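Local coordinates for DUF2235 domain-containing protein (Pseudomonas aeruginosa, PDB 4O5P) that probably hydrolyses membrane phospholipids as an effector of the type VI secretion system, using an alpha/beta-hydrolase-type catalytic domain, at residues S336-Q340 with E476-I480; N390-A394 with F655-D661; V501-M505 with P569-L575. One frame throughout, in Å; residues are numbered along the deposited sequence.

Contact 1: S336-Q340 with E476-I480; sequences SCHEQ and ETALI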
loop_
_atom_site.group_PDB
_atom_site.type_symbol
_atom_site.label_atom_id
_atom_site.label_comp_id
_atom_site.label_asym_id
_atom_site.label_seq_id
_atom_site.Cartn_x
_atom_site.Cartn_y
_atom_site.Cartn_z
ATOM N N SER A 336 -3.920 10.639 0.331
ATOM C CA SER A 336 -3.071 11.674 0.937
ATOM C C SER A 336 -2.709 12.759 -0.078
ATOM O O SER A 336 -2.298 12.442 -1.194
ATOM C CB SER A 336 -1.791 11.007 1.463
ATOM O OG SER A 336 -0.731 11.936 1.646
ATOM N N CYS A 337 -2.855 14.033 0.295
ATOM C CA CYS A 337 -2.446 15.140 -0.571
ATOM C C CYS A 337 -0.968 15.509 -0.436
ATOM O O CYS A 337 -0.384 16.103 -1.348
ATOM C CB CYS A 337 -3.266 16.392 -0.242
ATOM S SG CYS A 337 -4.981 16.252 -0.677
ATOM N N HIS A 338 -0.378 15.188 0.709
ATOM C CA HIS A 338 0.958 15.691 1.056
ATOM C C HIS A 338 2.087 14.659 0.987
ATOM O O HIS A 338 3.255 15.019 1.174
ATOM C CB HIS A 338 0.918 16.381 2.421
ATOM C CG HIS A 338 -0.094 17.477 2.483
ATOM N ND1 HIS A 338 -1.145 17.474 3.372
ATOM C CD2 HIS A 338 -0.264 18.569 1.702
ATOM C CE1 HIS A 338 -1.905 18.534 3.152
ATOM N NE2 HIS A 338 -1.394 19.212 2.140
ATOM N N GLU A 339 1.762 13.399 0.694
ATOM C CA GLU A 339 2.810 12.374 0.493
ATOM C C GLU A 339 3.613 12.692 -0.781
ATOM O O GLU A 339 3.028 13.127 -1.778
ATOM C CB GLU A 339 2.191 10.977 0.379
ATOM C CG GLU A 339 3.204 9.841 0.121
ATOM C CD GLU A 339 4.297 9.735 1.180
ATOM O OE1 GLU A 339 3.979 9.712 2.389
ATOM O OE2 GLU A 339 5.496 9.668 0.809
ATOM N N GLN A 340 4.934 12.486 -0.743
ATOM C CA GLN A 340 5.820 12.866 -1.843
ATOM C C GLN A 340 6.956 11.860 -2.102
ATOM O O GLN A 340 7.747 12.047 -3.037
ATOM C CB GLN A 340 6.461 14.248 -1.573
ATOM C CG GLN A 340 5.547 15.470 -1.708
ATOM C CD GLN A 340 6.296 16.768 -1.435
ATOM O OE1 GLN A 340 6.593 17.096 -0.280
ATOM N NE2 GLN A 340 6.631 17.493 -2.496
ATOM N N GLU A 476 -1.896 21.602 -2.734
ATOM C CA GLU A 476 -1.574 21.095 -1.399
ATOM C C GLU A 476 -0.068 20.928 -1.202
ATOM O O GLU A 476 0.455 21.121 -0.088
ATOM C CB GLU A 476 -2.329 19.782 -1.125
ATOM C CG GLU A 476 -3.821 20.028 -0.935
ATOM C CD GLU A 476 -4.082 20.951 0.245
ATOM O OE1 GLU A 476 -3.347 20.836 1.269
ATOM O OE2 GLU A 476 -5.034 21.771 0.160
ATOM N N THR A 477 0.632 20.622 -2.293
ATOM C CA THR A 477 2.093 20.502 -2.231
ATOM C C THR A 477 2.606 21.885 -1.937
ATOM O O THR A 477 3.498 22.046 -1.103
ATOM C CB THR A 477 2.712 19.999 -3.527
ATOM O OG1 THR A 477 2.197 18.689 -3.821
ATOM C CG2 THR A 477 4.251 19.879 -3.366
ATOM N N ALA A 478 2.012 22.874 -2.611
ATOM C CA ALA A 478 2.375 24.276 -2.381
ATOM C C ALA A 478 2.131 24.701 -0.934
ATOM O O ALA A 478 2.932 25.443 -0.365
ATOM C CB ALA A 478 1.625 25.190 -3.340
ATOM N N LEU A 479 1.023 24.256 -0.350
ATOM C CA LEU A 479 0.698 24.615 1.041
ATOM C C LEU A 479 1.704 24.051 2.047
ATOM O O LEU A 479 2.234 24.781 2.910
ATOM C CB LEU A 479 -0.734 24.185 1.389
ATOM C CG LEU A 479 -1.230 24.341 2.827
ATOM C CD1 LEU A 479 -1.045 25.778 3.324
ATOM C CD2 LEU A 479 -2.710 23.914 2.909
ATOM N N ILE A 480 1.999 22.763 1.939
ATOM C CA ILE A 480 2.960 22.202 2.885
ATOM C C ILE A 480 4.382 22.751 2.629
ATOM O O ILE A 480 5.163 22.932 3.565
ATOM C CB ILE A 480 2.898 20.661 2.936
ATOM C CG1 ILE A 480 3.640 20.141 4.166
ATOM C CG2 ILE A 480 3.445 20.061 1.667
ATOM C CD1 ILE A 480 3.464 18.630 4.437
#
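The side chain of His338 reaches over the segment 476-480, the edge of its ring facing Glu476 OE1 and His338 CB resting 4.0 Å from Ile480 CD1. His338 NE2 donates a hydrogen bond to Glu476 OE1 at 2.7 Å, a buried His-carboxylate pair; Glu476 OE1 also accepts from the indole of Trp460, and His338 ND1 is hydrogen-bonded to the backbone N of Gly377, so the ring is fixed at both nitrogens. Beside it, the CA-to-CB bond of Cys337 points toward the helix, and Cys337 CB meets Glu476 CB at 3.6 Å, where the CA atoms of the two residues are 6.1 Å apart. The loop holding Cys337 and His338 leaves the C-terminal end of strand 331-336 in the central, largely parallel sheet of the alpha/beta-hydrolase domain, while its partner is the long helix 469-487 of the C-terminal region, so the contact sutures the two parts of the protein. The loop turns sharply at its start: Ser336 OG accepts a hydrogen bond from Glu339 N at 3.0 Å, an ST motif. Further along, Gln340 comes back to the helix, with Gln340 NE2 3.5 Å from the methyl Thr477 CG2 in a van der Waals touch. The polar ends of these last two side chains have their partners elsewhere: Gln340 OE1 is bonded to Arg484 and its NE2 to the carbonyls of Tyr681 and Arg683, while Thr477 OG1 is hydrogen-bonded to the carbonyl of Ile473, one helical turn earlier.

Contact 2: N390-A394 with F655-D661; sequences NQGKA and FDEQVHD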
loop_
_atom_site.group_PDB
_atom_site.type_symbol
_atom_site.label_atom_id
_atom_site.label_comp_id
_atom_site.label_asym_id
_atom_site.label_seq_id
_atom_site.Cartn_x
_atom_site.Cartn_y
_atom_site.Cartn_z
ATOM N N ASN A 390 4.763 10.553 17.951
ATOM C CA ASN A 390 5.692 10.361 16.830
ATOM C C ASN A 390 5.932 11.703 16.158
ATOM O O ASN A 390 4.968 12.401 15.826
ATOM C CB ASN A 390 5.046 9.410 15.808
ATOM C CG ASN A 390 6.049 8.515 15.106
ATOM O OD1 ASN A 390 7.203 8.889 14.881
ATOM N ND2 ASN A 390 5.605 7.309 14.750
ATOM N N GLN A 391 7.202 12.086 16.008
ATOM C CA GLN A 391 7.569 13.362 15.375
ATOM C C GLN A 391 6.914 14.563 16.044
ATOM O O GLN A 391 6.767 15.617 15.422
ATOM C CB GLN A 391 7.214 13.350 13.877
ATOM C CG GLN A 391 8.201 12.554 13.017
ATOM C CD GLN A 391 7.818 12.475 11.542
ATOM O OE1 GLN A 391 6.709 12.838 11.137
ATOM N NE2 GLN A 391 8.738 11.980 10.737
ATOM N N GLY A 392 6.502 14.392 17.301
ATOM C CA GLY A 392 5.825 15.448 18.029
ATOM C C GLY A 392 4.411 15.706 17.544
ATOM O O GLY A 392 3.858 16.787 17.778
ATOM N N LYS A 393 3.826 14.731 16.843
ATOM C CA LYS A 393 2.437 14.871 16.424
ATOM C C LYS A 393 1.549 14.100 17.395
ATOM O O LYS A 393 1.965 13.072 17.913
ATOM C CB LYS A 393 2.244 14.365 14.999
ATOM C CG LYS A 393 3.323 14.813 14.029
ATOM C CD LYS A 393 3.341 16.314 13.789
ATOM C CE LYS A 393 4.660 16.695 13.061
ATOM N NZ LYS A 393 4.516 17.948 12.245
ATOM N N ALA A 394 0.336 14.605 17.637
ATOM C CA ALA A 394 -0.629 13.961 18.531
ATOM C C ALA A 394 -0.009 13.571 19.872
ATOM O O ALA A 394 -0.258 12.472 20.392
ATOM C CB ALA A 394 -1.251 12.756 17.862
ATOM N N PHE A 655 -0.576 21.493 10.666
ATOM C CA PHE A 655 0.717 21.029 10.121
ATOM C C PHE A 655 1.797 20.830 11.178
ATOM O O PHE A 655 2.625 19.906 11.062
ATOM C CB PHE A 655 1.226 21.940 8.994
ATOM C CG PHE A 655 0.434 21.799 7.724
ATOM C CD1 PHE A 655 0.695 20.757 6.845
ATOM C CD2 PHE A 655 -0.581 22.688 7.423
ATOM C CE1 PHE A 655 -0.035 20.608 5.675
ATOM C CE2 PHE A 655 -1.328 22.545 6.250
ATOM C CZ PHE A 655 -1.049 21.500 5.377
ATOM N N ASP A 656 1.803 21.702 12.188
ATOM C CA ASP A 656 2.710 21.561 13.336
ATOM C C ASP A 656 2.528 20.263 14.133
ATOM O O ASP A 656 3.497 19.556 14.388
ATOM C CB ASP A 656 2.518 22.728 14.300
ATOM C CG ASP A 656 3.219 23.998 13.861
ATOM O OD1 ASP A 656 3.715 24.099 12.715
ATOM O OD2 ASP A 656 3.251 24.929 14.690
ATOM N N GLU A 657 1.284 19.969 14.531
ATOM C CA GLU A 657 0.996 18.930 15.522
ATOM C C GLU A 657 0.205 17.711 15.009
ATOM O O GLU A 657 -0.039 16.767 15.759
ATOM C CB GLU A 657 0.256 19.537 16.731
ATOM C CG GLU A 657 1.047 20.614 17.480
ATOM C CD GLU A 657 0.334 21.084 18.737
ATOM O OE1 GLU A 657 -0.894 20.875 18.852
ATOM O OE2 GLU A 657 1.006 21.652 19.622
ATOM N N GLN A 658 -0.196 17.716 13.741
ATOM C CA GLN A 658 -0.939 16.559 13.208
ATOM C C GLN A 658 -0.274 15.903 11.995
ATOM O O GLN A 658 -0.188 14.679 11.926
ATOM C CB GLN A 658 -2.383 16.947 12.891
ATOM C CG GLN A 658 -3.358 16.666 14.058
ATOM C CD GLN A 658 -3.233 17.636 15.224
ATOM O OE1 GLN A 658 -2.979 18.827 15.035
ATOM N NE2 GLN A 658 -3.425 17.129 16.444
ATOM N N VAL A 659 0.235 16.727 11.080
ATOM C CA VAL A 659 0.796 16.246 9.827
ATOM C C VAL A 659 2.230 15.763 10.001
ATOM O O VAL A 659 3.121 16.527 10.409
ATOM C CB VAL A 659 0.722 17.325 8.725
ATOM C CG1 VAL A 659 1.434 16.853 7.443
ATOM C CG2 VAL A 659 -0.743 17.677 8.431
ATOM N N HIS A 660 2.460 14.497 9.669
ATOM C CA HIS A 660 3.803 13.915 9.775
ATOM C C HIS A 660 4.647 14.221 8.546
ATOM O O HIS A 660 4.181 14.851 7.604
ATOM C CB HIS A 660 3.751 12.403 10.020
ATOM C CG HIS A 660 3.220 12.029 11.368
ATOM N ND1 HIS A 660 1.888 12.173 11.710
ATOM C CD2 HIS A 660 3.839 11.521 12.462
ATOM C CE1 HIS A 660 1.713 11.759 12.956
ATOM N NE2 HIS A 660 2.883 11.363 13.435
ATOM N N ASP A 661 5.900 13.786 8.576
ATOM C CA ASP A 661 6.817 14.072 7.490
ATOM C C ASP A 661 7.419 12.735 7.130
ATOM O O ASP A 661 8.387 12.281 7.751
ATOM C CB ASP A 661 7.899 15.060 7.951
ATOM C CG ASP A 661 8.790 15.539 6.810
ATOM O OD1 ASP A 661 8.999 14.782 5.838
ATOM O OD2 ASP A 661 9.308 16.675 6.882
HETATM O O HOH W 1 1.918 11.133 15.959
#
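This is a buried, mostly polar contact between a loop, 390-394, which lies between helices 379-383 and 403-416 on the catalytic side, and the end of helix 649-657 of the C-terminal region with the loop that follows it. Lys393 is its centre. The side chain passes across the last turn of the helix and places NZ among three backbone carbonyls, with hydrogen bonds from Lys393 NZ to Phe655 O at 3.0 Å, Asp656 O at 2.9 Å and Val659 O at 2.7 Å. The ammonium group thus binds two carbonyls of the last helical turn and one of the loop beyond. Another carbonyl of that turn is met by the backbone, Ala394 N to Glu657 O at 2.9 Å, with Lys393 CA also 3.2 Å from Glu657 O. On the way, Lys393 CG lies 3.5 Å from the centroid of the His660 ring, a CH-pi contact over its face; His660 is further held by Asp381 and stacked on Tyr386. Water 1 joins His660 NE2 (2.7 Å) to Lys393 O (2.8 Å). At the far end Gln391 pairs with the backbone of Asp661 in both directions, Asp661 N to Gln391 OE1 at 2.8 Å and Gln391 NE2 to Asp661 O at 3.0 Å. Since all three acceptors of Lys393 NZ are main-chain carbonyls, the buried ammonium is stabilised by neutral groups, and no carboxylate of the two segments is bonded to it.

Contact 3: V501-M505 with P569-L575; sequences VPPDM and PLDQRQL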
loop_
_atom_site.group_PDB
_atom_site.type_symbol
_atom_site.label_atom_id
_atom_site.label_comp_id
_atom_site.label_asym_id
_atom_site.label_seq_id
_atom_site.Cartn_x
_atom_site.Cartn_y
_atom_site.Cartn_z
ATOM N N VAL A 501 8.852 16.995 20.229
ATOM C CA VAL A 501 9.300 15.761 19.627
ATOM C C VAL A 501 10.037 14.999 20.716
ATOM O O VAL A 501 10.926 15.553 21.349
ATOM C CB VAL A 501 10.275 16.032 18.467
ATOM C CG1 VAL A 501 10.866 14.716 17.956
ATOM C CG2 VAL A 501 9.571 16.819 17.356
ATOM N N PRO A 502 9.659 13.735 20.942
ATOM C CA PRO A 502 10.295 12.895 21.968
ATOM C C PRO A 502 11.806 12.814 21.734
ATOM O O PRO A 502 12.251 12.838 20.588
ATOM C CB PRO A 502 9.631 11.521 21.772
ATOM C CG PRO A 502 8.330 11.814 21.059
ATOM C CD PRO A 502 8.634 13.004 20.175
ATOM N N PRO A 503 12.592 12.758 22.814
ATOM C CA PRO A 503 14.052 12.717 22.653
ATOM C C PRO A 503 14.479 11.397 22.028
ATOM O O PRO A 503 13.855 10.370 22.317
ATOM C CB PRO A 503 14.564 12.816 24.091
ATOM C CG PRO A 503 13.452 12.252 24.933
ATOM C CD PRO A 503 12.167 12.607 24.219
ATOM N N ASP A 504 15.502 11.422 21.177
ATOM C CA ASP A 504 15.939 10.217 20.482
ATOM C C ASP A 504 16.491 9.185 21.441
ATOM O O ASP A 504 17.076 9.523 22.469
ATOM C CB ASP A 504 17.004 10.529 19.424
ATOM C CG ASP A 504 16.460 11.313 18.255
ATOM O OD1 ASP A 504 15.221 11.432 18.117
ATOM O OD2 ASP A 504 17.281 11.816 17.461
HETATM N N MSE A 505 16.307 7.918 21.096
HETATM C CA MSE A 505 16.881 6.856 21.897
HETATM C C MSE A 505 18.399 6.977 21.870
HETATM O O MSE A 505 18.989 7.187 20.814
HETATM C CB MSE A 505 16.438 5.493 21.374
HETATM C CG MSE A 505 17.205 4.323 21.946
HETATM SE SE MSE A 505 16.495 2.627 21.275
HETATM C CE MSE A 505 14.911 2.546 22.384
ATOM N N PRO A 569 13.494 5.133 17.831
ATOM C CA PRO A 569 13.071 6.531 17.916
ATOM C C PRO A 569 14.222 7.467 17.581
ATOM O O PRO A 569 15.064 7.693 18.444
ATOM C CB PRO A 569 12.713 6.695 19.398
ATOM C CG PRO A 569 12.382 5.316 19.859
ATOM C CD PRO A 569 13.324 4.424 19.113
ATOM N N LEU A 570 14.265 7.995 16.358
ATOM C CA LEU A 570 15.269 9.001 16.009
ATOM C C LEU A 570 14.611 10.234 15.390
ATOM O O LEU A 570 15.169 10.859 14.487
ATOM C CB LEU A 570 16.317 8.429 15.053
ATOM C CG LEU A 570 17.099 7.187 15.492
ATOM C CD1 LEU A 570 18.072 6.766 14.409
ATOM C CD2 LEU A 570 17.839 7.421 16.799
ATOM N N ASP A 571 13.425 10.586 15.881
ATOM C CA ASP A 571 12.659 11.675 15.288
ATOM C C ASP A 571 13.358 13.034 15.305
ATOM O O ASP A 571 13.206 13.815 14.370
ATOM C CB ASP A 571 11.265 11.757 15.907
ATOM C CG ASP A 571 10.379 10.584 15.498
ATOM O OD1 ASP A 571 10.618 10.007 14.410
ATOM O OD2 ASP A 571 9.443 10.254 16.261
ATOM N N GLN A 572 14.136 13.325 16.339
ATOM C CA GLN A 572 14.877 14.589 16.358
ATOM C C GLN A 572 15.930 14.669 15.253
ATOM O O GLN A 572 15.916 15.610 14.455
ATOM C CB GLN A 572 15.523 14.832 17.727
ATOM C CG GLN A 572 14.525 14.858 18.863
ATOM C CD GLN A 572 15.202 15.011 20.209
ATOM O OE1 GLN A 572 16.141 14.265 20.528
ATOM N NE2 GLN A 572 14.742 15.984 21.003
ATOM N N ARG A 573 16.837 13.687 15.199
ATOM C CA ARG A 573 17.890 13.697 14.184
ATOM C C ARG A 573 17.271 13.665 12.792
ATOM O O ARG A 573 17.730 14.354 11.891
ATOM C CB ARG A 573 18.864 12.517 14.386
ATOM C CG ARG A 573 19.323 11.786 13.104
ATOM C CD ARG A 573 20.321 12.600 12.289
ATOM N NE ARG A 573 20.868 11.898 11.119
ATOM C CZ ARG A 573 20.758 12.330 9.862
ATOM N NH1 ARG A 573 20.115 13.454 9.603
ATOM N NH2 ARG A 573 21.298 11.639 8.863
ATOM N N GLN A 574 16.213 12.882 12.627
ATOM C CA GLN A 574 15.605 12.728 11.306
ATOM C C GLN A 574 14.864 13.982 10.862
ATOM O O GLN A 574 14.999 14.415 9.716
ATOM C CB GLN A 574 14.698 11.503 11.268
ATOM C CG GLN A 574 15.475 10.197 11.330
ATOM C CD GLN A 574 14.588 8.980 11.499
ATOM O OE1 GLN A 574 13.379 9.094 11.756
ATOM N NE2 GLN A 574 15.189 7.801 11.379
ATOM N N LEU A 575 14.094 14.581 11.763
ATOM C CA LEU A 575 13.429 15.841 11.423
ATOM C C LEU A 575 14.428 16.971 11.163
ATOM O O LEU A 575 14.295 17.685 10.174
ATOM C CB LEU A 575 12.379 16.249 12.468
ATOM C CG LEU A 575 11.110 15.407 12.525
ATOM C CD1 LEU A 575 10.325 15.739 13.774
ATOM C CD2 LEU A 575 10.249 15.621 11.287
HETATM O O HOH W 2 12.322 17.769 20.857
#
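Val501 opens the contact with close packing: Val501 CG1 lies 3.6 Å from Asp571 CB and 3.8 Å from Gln572 CG, and Val501 CG2 3.8 Å from Leu575 CD1, while water 2 bridges Val501 O (2.7 Å) to Gln572 NE2 (3.0 Å). Pro502 and Pro503 then carry the chain past the Gln572 side chain, Pro502 O sitting 3.5 Å from Gln572 CG and Pro503 CA 3.4 Å from Gln572 OE1. At Asp504 the polar bonding concentrates. Its carboxylate accepts from two backbone amides of the helix's first turn, Gln572 N to Asp504 OD1 at 2.8 Å and Arg573 N to Asp504 OD2 at 3.0 Å; Leu570, which holds the N-cap position, has no side-chain acceptor to offer them. Gln572 answers with its own side chain, Gln572 OE1 accepting a hydrogen bond from Asp504 N at 3.0 Å. Met505, selenomethionine in the crystal, donates from its backbone N to Pro569 O at 2.9 Å and lays Met505 CB against Pro569 CD at 4.0 Å. Lying near the surface, the contact thus pins the loop after helix 469-487 to the start of helix 571-587, with Met505 and Leu570 touching Trp513 and Gln510 of helix 507-528, and Asp571 OD2 accepting from Gln391 N in the loop before helix 403-416.

How the contacts relate
The three contacts form a row of neighbours. The centres of contact 1 and contact 2 are about 14 Å apart. The centres of contact 2 and contact 3 are about 12 Å apart. Contacts 1 and 3 do not touch, their nearest atoms being about 10 Å apart. Contact 2 links them: Phe655 CE1 lies 3.8 Å from His338 CE1, and Gln391 N lies 2.9 Å from Asp571 OD2, a probable hydrogen bond. Contacts 1 and 2 join the catalytic and C-terminal family regions, whereas contact 3 lies within the latter, nested in the loop that contact 2 closes. Contact 1 adjoins the putative Ser237-His379-Asp281 triad through a hydrogen bond between Ser336 N and Asp281 OD1.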